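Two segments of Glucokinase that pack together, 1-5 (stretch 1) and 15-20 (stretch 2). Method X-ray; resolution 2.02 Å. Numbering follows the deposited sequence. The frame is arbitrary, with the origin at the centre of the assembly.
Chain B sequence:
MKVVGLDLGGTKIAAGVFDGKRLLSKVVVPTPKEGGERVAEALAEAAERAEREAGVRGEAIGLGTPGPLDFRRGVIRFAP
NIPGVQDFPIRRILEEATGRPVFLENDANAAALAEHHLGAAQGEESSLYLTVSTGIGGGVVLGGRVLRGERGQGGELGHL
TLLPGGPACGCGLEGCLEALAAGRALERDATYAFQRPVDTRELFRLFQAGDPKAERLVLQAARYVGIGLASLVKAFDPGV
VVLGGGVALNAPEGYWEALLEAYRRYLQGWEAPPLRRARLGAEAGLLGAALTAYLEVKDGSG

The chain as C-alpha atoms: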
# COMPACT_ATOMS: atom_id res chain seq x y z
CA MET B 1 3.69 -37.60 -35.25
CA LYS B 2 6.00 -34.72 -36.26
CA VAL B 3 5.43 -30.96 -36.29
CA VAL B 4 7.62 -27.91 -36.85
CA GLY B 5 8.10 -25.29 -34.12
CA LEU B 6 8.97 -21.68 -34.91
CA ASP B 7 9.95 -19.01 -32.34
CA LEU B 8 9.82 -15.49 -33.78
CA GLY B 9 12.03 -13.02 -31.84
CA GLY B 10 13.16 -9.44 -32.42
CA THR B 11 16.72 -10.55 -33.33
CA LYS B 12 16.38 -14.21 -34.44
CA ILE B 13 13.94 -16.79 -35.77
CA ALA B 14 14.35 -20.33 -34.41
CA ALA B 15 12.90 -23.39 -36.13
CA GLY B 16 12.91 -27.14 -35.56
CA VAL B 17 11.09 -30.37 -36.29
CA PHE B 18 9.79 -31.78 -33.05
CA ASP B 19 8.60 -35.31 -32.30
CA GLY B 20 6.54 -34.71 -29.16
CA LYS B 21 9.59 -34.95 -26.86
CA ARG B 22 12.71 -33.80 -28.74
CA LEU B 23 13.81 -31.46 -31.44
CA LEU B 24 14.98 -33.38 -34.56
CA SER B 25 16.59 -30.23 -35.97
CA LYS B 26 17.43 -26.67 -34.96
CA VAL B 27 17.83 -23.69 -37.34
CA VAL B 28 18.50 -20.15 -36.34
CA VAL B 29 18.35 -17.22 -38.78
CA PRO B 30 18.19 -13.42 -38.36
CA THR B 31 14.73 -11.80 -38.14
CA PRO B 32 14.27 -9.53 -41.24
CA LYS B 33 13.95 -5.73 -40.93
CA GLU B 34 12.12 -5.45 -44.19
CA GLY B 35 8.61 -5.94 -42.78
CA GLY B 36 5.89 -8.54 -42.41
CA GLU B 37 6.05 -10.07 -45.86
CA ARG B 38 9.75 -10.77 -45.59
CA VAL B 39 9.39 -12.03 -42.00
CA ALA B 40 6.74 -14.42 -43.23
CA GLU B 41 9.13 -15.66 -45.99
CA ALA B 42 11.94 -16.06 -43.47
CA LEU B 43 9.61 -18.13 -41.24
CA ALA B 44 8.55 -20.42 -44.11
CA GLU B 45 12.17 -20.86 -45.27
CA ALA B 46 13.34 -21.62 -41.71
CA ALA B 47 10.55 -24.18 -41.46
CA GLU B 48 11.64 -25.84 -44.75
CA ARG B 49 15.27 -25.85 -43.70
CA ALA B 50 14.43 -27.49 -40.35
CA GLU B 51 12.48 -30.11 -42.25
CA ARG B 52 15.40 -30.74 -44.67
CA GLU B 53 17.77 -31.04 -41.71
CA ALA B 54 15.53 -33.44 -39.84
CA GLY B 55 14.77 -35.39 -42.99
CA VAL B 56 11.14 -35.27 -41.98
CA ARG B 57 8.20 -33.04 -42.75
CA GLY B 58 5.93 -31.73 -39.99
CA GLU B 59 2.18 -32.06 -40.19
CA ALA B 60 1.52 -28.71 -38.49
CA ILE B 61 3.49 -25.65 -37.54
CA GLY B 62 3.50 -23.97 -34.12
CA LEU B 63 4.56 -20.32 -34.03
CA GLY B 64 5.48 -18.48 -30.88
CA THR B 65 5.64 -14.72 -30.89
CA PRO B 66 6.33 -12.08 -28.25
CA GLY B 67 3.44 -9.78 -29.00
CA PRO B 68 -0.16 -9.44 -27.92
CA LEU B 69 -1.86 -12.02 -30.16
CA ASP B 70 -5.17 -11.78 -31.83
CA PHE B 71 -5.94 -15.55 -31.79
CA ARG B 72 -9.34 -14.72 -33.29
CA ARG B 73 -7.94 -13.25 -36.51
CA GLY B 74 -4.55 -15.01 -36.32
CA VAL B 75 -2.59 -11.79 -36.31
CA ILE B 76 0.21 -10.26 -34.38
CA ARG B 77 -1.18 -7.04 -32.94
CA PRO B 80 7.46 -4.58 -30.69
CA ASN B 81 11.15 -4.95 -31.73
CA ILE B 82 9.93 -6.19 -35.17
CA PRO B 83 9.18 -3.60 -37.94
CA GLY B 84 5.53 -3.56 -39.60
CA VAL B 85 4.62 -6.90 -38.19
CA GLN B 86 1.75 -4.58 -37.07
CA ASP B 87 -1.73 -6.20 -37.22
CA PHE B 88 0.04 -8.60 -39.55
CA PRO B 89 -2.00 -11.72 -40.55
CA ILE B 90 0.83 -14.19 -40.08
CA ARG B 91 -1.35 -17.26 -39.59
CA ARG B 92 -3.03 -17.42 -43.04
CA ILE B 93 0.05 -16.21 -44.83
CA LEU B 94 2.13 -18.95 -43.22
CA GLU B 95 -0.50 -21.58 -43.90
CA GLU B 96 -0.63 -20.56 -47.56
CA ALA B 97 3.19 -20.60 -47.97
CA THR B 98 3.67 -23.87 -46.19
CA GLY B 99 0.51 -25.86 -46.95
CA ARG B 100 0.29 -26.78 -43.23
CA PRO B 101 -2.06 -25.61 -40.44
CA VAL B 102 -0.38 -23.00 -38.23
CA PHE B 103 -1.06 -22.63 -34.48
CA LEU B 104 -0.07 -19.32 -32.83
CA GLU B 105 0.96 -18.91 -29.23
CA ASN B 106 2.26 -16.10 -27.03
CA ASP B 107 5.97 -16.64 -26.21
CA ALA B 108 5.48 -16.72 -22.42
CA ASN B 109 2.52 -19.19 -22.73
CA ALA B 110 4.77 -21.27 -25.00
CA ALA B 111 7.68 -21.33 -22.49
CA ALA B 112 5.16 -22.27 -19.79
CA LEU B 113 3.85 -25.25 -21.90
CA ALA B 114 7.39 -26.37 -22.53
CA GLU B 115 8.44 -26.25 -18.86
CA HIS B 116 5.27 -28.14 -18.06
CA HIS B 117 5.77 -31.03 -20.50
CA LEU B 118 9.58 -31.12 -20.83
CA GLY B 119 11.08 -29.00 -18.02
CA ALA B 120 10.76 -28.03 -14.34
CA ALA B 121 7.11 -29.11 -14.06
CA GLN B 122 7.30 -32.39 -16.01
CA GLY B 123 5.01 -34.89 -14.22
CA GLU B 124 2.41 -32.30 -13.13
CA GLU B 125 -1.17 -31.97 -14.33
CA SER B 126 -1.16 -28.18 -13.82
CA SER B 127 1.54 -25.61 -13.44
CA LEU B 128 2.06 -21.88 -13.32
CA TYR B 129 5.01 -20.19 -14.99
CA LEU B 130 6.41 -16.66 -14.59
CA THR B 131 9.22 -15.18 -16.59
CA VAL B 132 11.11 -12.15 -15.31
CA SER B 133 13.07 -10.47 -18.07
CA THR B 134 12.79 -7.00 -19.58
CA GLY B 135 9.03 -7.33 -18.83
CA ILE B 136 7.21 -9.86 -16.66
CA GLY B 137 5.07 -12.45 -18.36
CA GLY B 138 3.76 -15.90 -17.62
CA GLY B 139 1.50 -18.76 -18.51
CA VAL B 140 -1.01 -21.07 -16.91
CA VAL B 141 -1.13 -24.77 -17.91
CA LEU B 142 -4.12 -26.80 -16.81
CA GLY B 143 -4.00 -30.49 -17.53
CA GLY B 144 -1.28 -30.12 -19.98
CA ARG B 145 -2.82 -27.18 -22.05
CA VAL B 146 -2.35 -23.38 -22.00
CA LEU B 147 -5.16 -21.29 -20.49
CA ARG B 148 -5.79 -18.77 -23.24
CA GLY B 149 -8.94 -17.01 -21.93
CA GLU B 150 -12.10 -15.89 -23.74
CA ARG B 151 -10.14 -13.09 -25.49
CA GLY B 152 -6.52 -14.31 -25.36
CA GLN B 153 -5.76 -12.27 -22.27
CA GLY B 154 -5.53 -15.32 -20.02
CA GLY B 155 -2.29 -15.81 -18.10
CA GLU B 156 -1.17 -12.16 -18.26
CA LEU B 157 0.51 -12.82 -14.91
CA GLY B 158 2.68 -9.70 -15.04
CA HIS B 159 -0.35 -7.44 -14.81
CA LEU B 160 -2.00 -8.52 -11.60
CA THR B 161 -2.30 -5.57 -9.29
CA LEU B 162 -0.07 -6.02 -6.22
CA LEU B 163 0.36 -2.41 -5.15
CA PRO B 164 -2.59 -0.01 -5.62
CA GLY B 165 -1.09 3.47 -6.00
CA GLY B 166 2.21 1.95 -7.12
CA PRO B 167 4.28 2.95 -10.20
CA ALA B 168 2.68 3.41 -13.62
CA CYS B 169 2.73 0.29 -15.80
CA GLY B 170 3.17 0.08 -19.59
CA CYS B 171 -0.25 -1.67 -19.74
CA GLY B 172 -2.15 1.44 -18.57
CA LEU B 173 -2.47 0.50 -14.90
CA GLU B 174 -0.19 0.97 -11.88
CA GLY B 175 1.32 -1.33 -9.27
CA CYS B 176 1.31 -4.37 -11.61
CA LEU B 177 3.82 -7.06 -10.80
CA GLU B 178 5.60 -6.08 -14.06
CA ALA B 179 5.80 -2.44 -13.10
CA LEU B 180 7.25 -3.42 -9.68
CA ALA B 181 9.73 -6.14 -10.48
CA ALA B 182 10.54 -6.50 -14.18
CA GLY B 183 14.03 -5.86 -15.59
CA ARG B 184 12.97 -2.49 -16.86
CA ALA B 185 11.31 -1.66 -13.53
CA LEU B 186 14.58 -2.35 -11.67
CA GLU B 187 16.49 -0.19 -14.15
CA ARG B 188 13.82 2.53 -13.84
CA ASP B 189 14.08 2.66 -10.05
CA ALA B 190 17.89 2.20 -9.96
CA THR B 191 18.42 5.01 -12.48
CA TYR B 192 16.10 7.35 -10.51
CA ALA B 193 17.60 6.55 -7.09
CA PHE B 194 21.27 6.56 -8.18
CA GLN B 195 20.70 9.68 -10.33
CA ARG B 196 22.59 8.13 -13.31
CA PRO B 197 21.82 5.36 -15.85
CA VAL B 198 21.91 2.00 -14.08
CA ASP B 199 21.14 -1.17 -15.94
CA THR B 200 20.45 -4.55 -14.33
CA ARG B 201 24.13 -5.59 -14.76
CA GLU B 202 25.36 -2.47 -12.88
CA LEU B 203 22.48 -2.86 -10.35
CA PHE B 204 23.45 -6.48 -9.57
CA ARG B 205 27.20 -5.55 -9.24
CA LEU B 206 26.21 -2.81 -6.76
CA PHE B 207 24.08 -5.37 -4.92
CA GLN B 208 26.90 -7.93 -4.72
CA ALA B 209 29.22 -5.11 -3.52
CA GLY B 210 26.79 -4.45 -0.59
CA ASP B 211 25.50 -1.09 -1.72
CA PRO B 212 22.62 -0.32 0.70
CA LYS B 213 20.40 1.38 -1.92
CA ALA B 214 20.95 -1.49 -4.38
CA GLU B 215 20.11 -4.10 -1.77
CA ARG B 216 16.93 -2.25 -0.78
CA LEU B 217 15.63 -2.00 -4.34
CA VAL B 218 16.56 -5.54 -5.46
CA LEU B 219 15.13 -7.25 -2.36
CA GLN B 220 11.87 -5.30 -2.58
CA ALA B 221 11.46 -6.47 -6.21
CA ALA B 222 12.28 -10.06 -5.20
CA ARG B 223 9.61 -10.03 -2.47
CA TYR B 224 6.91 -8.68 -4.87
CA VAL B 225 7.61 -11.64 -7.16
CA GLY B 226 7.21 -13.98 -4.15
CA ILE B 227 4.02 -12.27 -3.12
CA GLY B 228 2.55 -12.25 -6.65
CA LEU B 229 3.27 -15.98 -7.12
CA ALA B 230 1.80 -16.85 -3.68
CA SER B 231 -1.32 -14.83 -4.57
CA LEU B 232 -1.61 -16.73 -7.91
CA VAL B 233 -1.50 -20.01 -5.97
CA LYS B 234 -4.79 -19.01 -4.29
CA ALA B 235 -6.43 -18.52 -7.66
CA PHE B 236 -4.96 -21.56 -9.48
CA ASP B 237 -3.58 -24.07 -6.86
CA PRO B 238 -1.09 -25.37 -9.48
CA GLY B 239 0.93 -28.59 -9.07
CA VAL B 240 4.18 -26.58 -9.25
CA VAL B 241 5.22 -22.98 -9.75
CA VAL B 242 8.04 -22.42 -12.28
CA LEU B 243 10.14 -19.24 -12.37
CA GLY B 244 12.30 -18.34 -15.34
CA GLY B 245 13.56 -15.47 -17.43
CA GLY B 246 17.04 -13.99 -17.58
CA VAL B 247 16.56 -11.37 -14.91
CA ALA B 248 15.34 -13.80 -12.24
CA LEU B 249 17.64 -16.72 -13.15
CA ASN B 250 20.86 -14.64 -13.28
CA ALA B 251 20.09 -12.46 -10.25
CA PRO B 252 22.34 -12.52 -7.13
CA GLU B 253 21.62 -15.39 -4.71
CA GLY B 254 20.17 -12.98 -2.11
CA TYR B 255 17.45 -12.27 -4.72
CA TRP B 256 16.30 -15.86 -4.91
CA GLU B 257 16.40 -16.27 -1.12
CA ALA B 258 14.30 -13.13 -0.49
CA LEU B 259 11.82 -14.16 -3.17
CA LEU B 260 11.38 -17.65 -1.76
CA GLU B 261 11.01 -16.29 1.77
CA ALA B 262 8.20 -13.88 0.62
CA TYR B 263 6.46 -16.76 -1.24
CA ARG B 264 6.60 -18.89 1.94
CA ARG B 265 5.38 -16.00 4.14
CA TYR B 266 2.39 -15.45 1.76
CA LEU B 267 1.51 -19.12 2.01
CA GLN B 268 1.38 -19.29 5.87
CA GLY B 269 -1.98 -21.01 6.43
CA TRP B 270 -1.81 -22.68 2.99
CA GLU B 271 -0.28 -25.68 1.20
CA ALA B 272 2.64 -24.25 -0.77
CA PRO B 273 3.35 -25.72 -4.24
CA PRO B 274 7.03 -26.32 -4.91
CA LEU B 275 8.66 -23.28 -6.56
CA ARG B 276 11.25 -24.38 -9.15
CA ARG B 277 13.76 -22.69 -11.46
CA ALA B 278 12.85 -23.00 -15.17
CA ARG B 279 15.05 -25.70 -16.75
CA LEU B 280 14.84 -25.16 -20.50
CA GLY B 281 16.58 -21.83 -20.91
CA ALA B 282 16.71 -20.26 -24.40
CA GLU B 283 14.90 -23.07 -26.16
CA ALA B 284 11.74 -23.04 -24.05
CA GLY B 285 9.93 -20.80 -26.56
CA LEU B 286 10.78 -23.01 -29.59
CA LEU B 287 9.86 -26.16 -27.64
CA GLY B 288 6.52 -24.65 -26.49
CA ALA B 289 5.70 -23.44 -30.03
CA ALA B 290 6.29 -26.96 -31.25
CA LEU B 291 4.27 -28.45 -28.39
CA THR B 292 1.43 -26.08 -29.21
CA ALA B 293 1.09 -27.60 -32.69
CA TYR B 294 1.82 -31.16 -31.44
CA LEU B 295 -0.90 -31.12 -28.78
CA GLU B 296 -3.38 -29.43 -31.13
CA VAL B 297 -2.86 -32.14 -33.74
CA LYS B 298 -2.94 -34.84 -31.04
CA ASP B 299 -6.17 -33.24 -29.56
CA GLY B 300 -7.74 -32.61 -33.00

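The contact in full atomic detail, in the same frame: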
# COMPACT_ATOMS: atom_id res chain seq x y z
N MET B 1 4.18 -38.91 -34.67
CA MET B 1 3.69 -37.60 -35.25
C MET B 1 4.77 -36.51 -35.13
O MET B 1 5.42 -36.38 -34.08
CB MET B 1 2.36 -37.20 -34.61
CG MET B 1 1.51 -36.23 -35.46
SD MET B 1 1.69 -34.66 -34.63
CE MET B 1 0.72 -34.96 -33.13
N LYS B 2 5.01 -35.79 -36.23
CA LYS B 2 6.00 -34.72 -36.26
C LYS B 2 5.34 -33.40 -36.57
O LYS B 2 4.42 -33.35 -37.39
CB LYS B 2 7.06 -34.96 -37.37
CG LYS B 2 8.30 -35.80 -36.95
CD LYS B 2 7.90 -37.05 -36.22
CE LYS B 2 8.93 -38.17 -36.35
NZ LYS B 2 8.17 -39.46 -36.18
N VAL B 3 5.82 -32.33 -35.92
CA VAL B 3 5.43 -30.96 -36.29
C VAL B 3 6.69 -30.15 -36.45
O VAL B 3 7.76 -30.67 -36.24
CB VAL B 3 4.53 -30.30 -35.21
CG1 VAL B 3 3.27 -31.14 -35.01
CG2 VAL B 3 5.31 -30.15 -33.86
N VAL B 4 6.53 -28.87 -36.81
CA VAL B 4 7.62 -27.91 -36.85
C VAL B 4 7.29 -26.81 -35.84
O VAL B 4 6.17 -26.35 -35.82
CB VAL B 4 7.74 -27.27 -38.23
CG1 VAL B 4 8.74 -26.11 -38.21
CG2 VAL B 4 8.15 -28.36 -39.29
N GLY B 5 8.26 -26.45 -34.97
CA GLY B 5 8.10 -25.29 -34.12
C GLY B 5 8.83 -24.12 -34.72
O GLY B 5 9.87 -24.30 -35.36
N ALA B 15 13.78 -22.40 -35.56
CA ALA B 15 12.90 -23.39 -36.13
C ALA B 15 13.38 -24.81 -35.80
O ALA B 15 14.58 -25.03 -35.69
CB ALA B 15 12.79 -23.18 -37.68
N GLY B 16 12.47 -25.75 -35.66
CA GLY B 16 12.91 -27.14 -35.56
C GLY B 16 11.76 -28.07 -35.70
O GLY B 16 10.65 -27.72 -35.30
N VAL B 17 12.03 -29.24 -36.30
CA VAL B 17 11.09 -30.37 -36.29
C VAL B 17 11.10 -30.94 -34.89
O VAL B 17 12.13 -30.88 -34.21
CB VAL B 17 11.47 -31.46 -37.36
CG1 VAL B 17 10.55 -32.66 -37.28
CG2 VAL B 17 11.42 -30.86 -38.80
N PHE B 18 9.95 -31.40 -34.42
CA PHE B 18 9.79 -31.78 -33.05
C PHE B 18 8.97 -33.05 -33.08
O PHE B 18 8.02 -33.12 -33.84
CB PHE B 18 8.98 -30.71 -32.31
CG PHE B 18 8.65 -31.03 -30.88
CD1 PHE B 18 9.66 -31.04 -29.91
CD2 PHE B 18 7.34 -31.31 -30.50
CE1 PHE B 18 9.35 -31.33 -28.60
CE2 PHE B 18 7.01 -31.55 -29.21
CZ PHE B 18 8.03 -31.58 -28.22
N ASP B 19 9.30 -34.02 -32.23
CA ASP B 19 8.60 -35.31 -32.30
C ASP B 19 7.66 -35.60 -31.14
O ASP B 19 7.12 -36.72 -31.02
CB ASP B 19 9.61 -36.44 -32.44
CG ASP B 19 10.46 -36.64 -31.19
OD1 ASP B 19 10.16 -36.04 -30.12
OD2 ASP B 19 11.43 -37.41 -31.28
N GLY B 20 7.41 -34.57 -30.32
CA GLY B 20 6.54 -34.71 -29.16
C GLY B 20 7.36 -34.68 -27.89
O GLY B 20 6.83 -34.33 -26.81

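Strands 3-5 and 15-18 run side by side in opposite directions, their axes inclined at 151° and approaching to 4.5 Å. The register is simple: Val3 faces Phe18, Val4 faces Val17 and Gly5 faces Gly16, so each step forward along one strand is a step back along the other.

Two of these pairs carry the hydrogen bonds, and each closes a ring of two. Val3 N donates to Phe18 O at 3.1 Å, and Phe18 N returns the bond to Val3 O at 2.9 Å. Two residues on, Gly5 N donates to Gly16 O at 2.7 Å, while Gly16 N reaches Gly5 O at 3.0 Å. Between them, Val4 and Val17 form the non-hydrogen-bonded pair, and their CA atoms come to 4.3 Å, closer than the 5.5 Å between the CA atoms of Val3 and Phe18. The backbone carbons there are not idle: Val17 CA lies 3.3 Å from Val3 O and Val4 CA 3.4 Å from Gly16 O, CA-H...O contacts that supplement the amide bonds. The same pattern extends past the central pairs, with Ala15 CA 3.3 Å from Gly5 O and Lys2 CA 3.5 Å from Phe18 O.

Alternation along the strands sorts the side chains onto two faces. Val4 and Val17 share one, both in the t rotamer, and meet with Val4 CG2 4.1 Å from Val17 CG2. This is a plain apolar contact between buried, beta-branched residues, a shape well suited to extended backbone. The other face carries Val3 and Phe18. Val3 CG2 lies 4.0 Å from Phe18 CB and 4.1 Å from Phe18 CD2, at the edge of the ring and near its plane, although the far end of the ring leads away from stretch 1. Gly5 and Gly16 add no side chains to that face, leaving their pairing entirely to the backbone.

Beyond the strand pairing, the contact continues between partly exposed residues. The aliphatic part of Lys2 does the packing: its CG lies 3.9 Å from Val17 CG1, and its CD 4.2 Å from Asp19 CB. Lys2 and Asp19 carry opposite charges but form no salt bridge: Lys2 NZ is 6.2 Å from Asp19 OD2, and the end of the Asp19 side chain leads away. Its OD1 is hydrogen-bonded elsewhere in the structure. Gly20 then follows with phi 109° and psi -20°, where a CB would be jammed against the preceding carbonyl oxygen. The rule is economical: backbone hydrogen bonds join alternate pairs, and apolar contacts accompany them on both faces of the sheet.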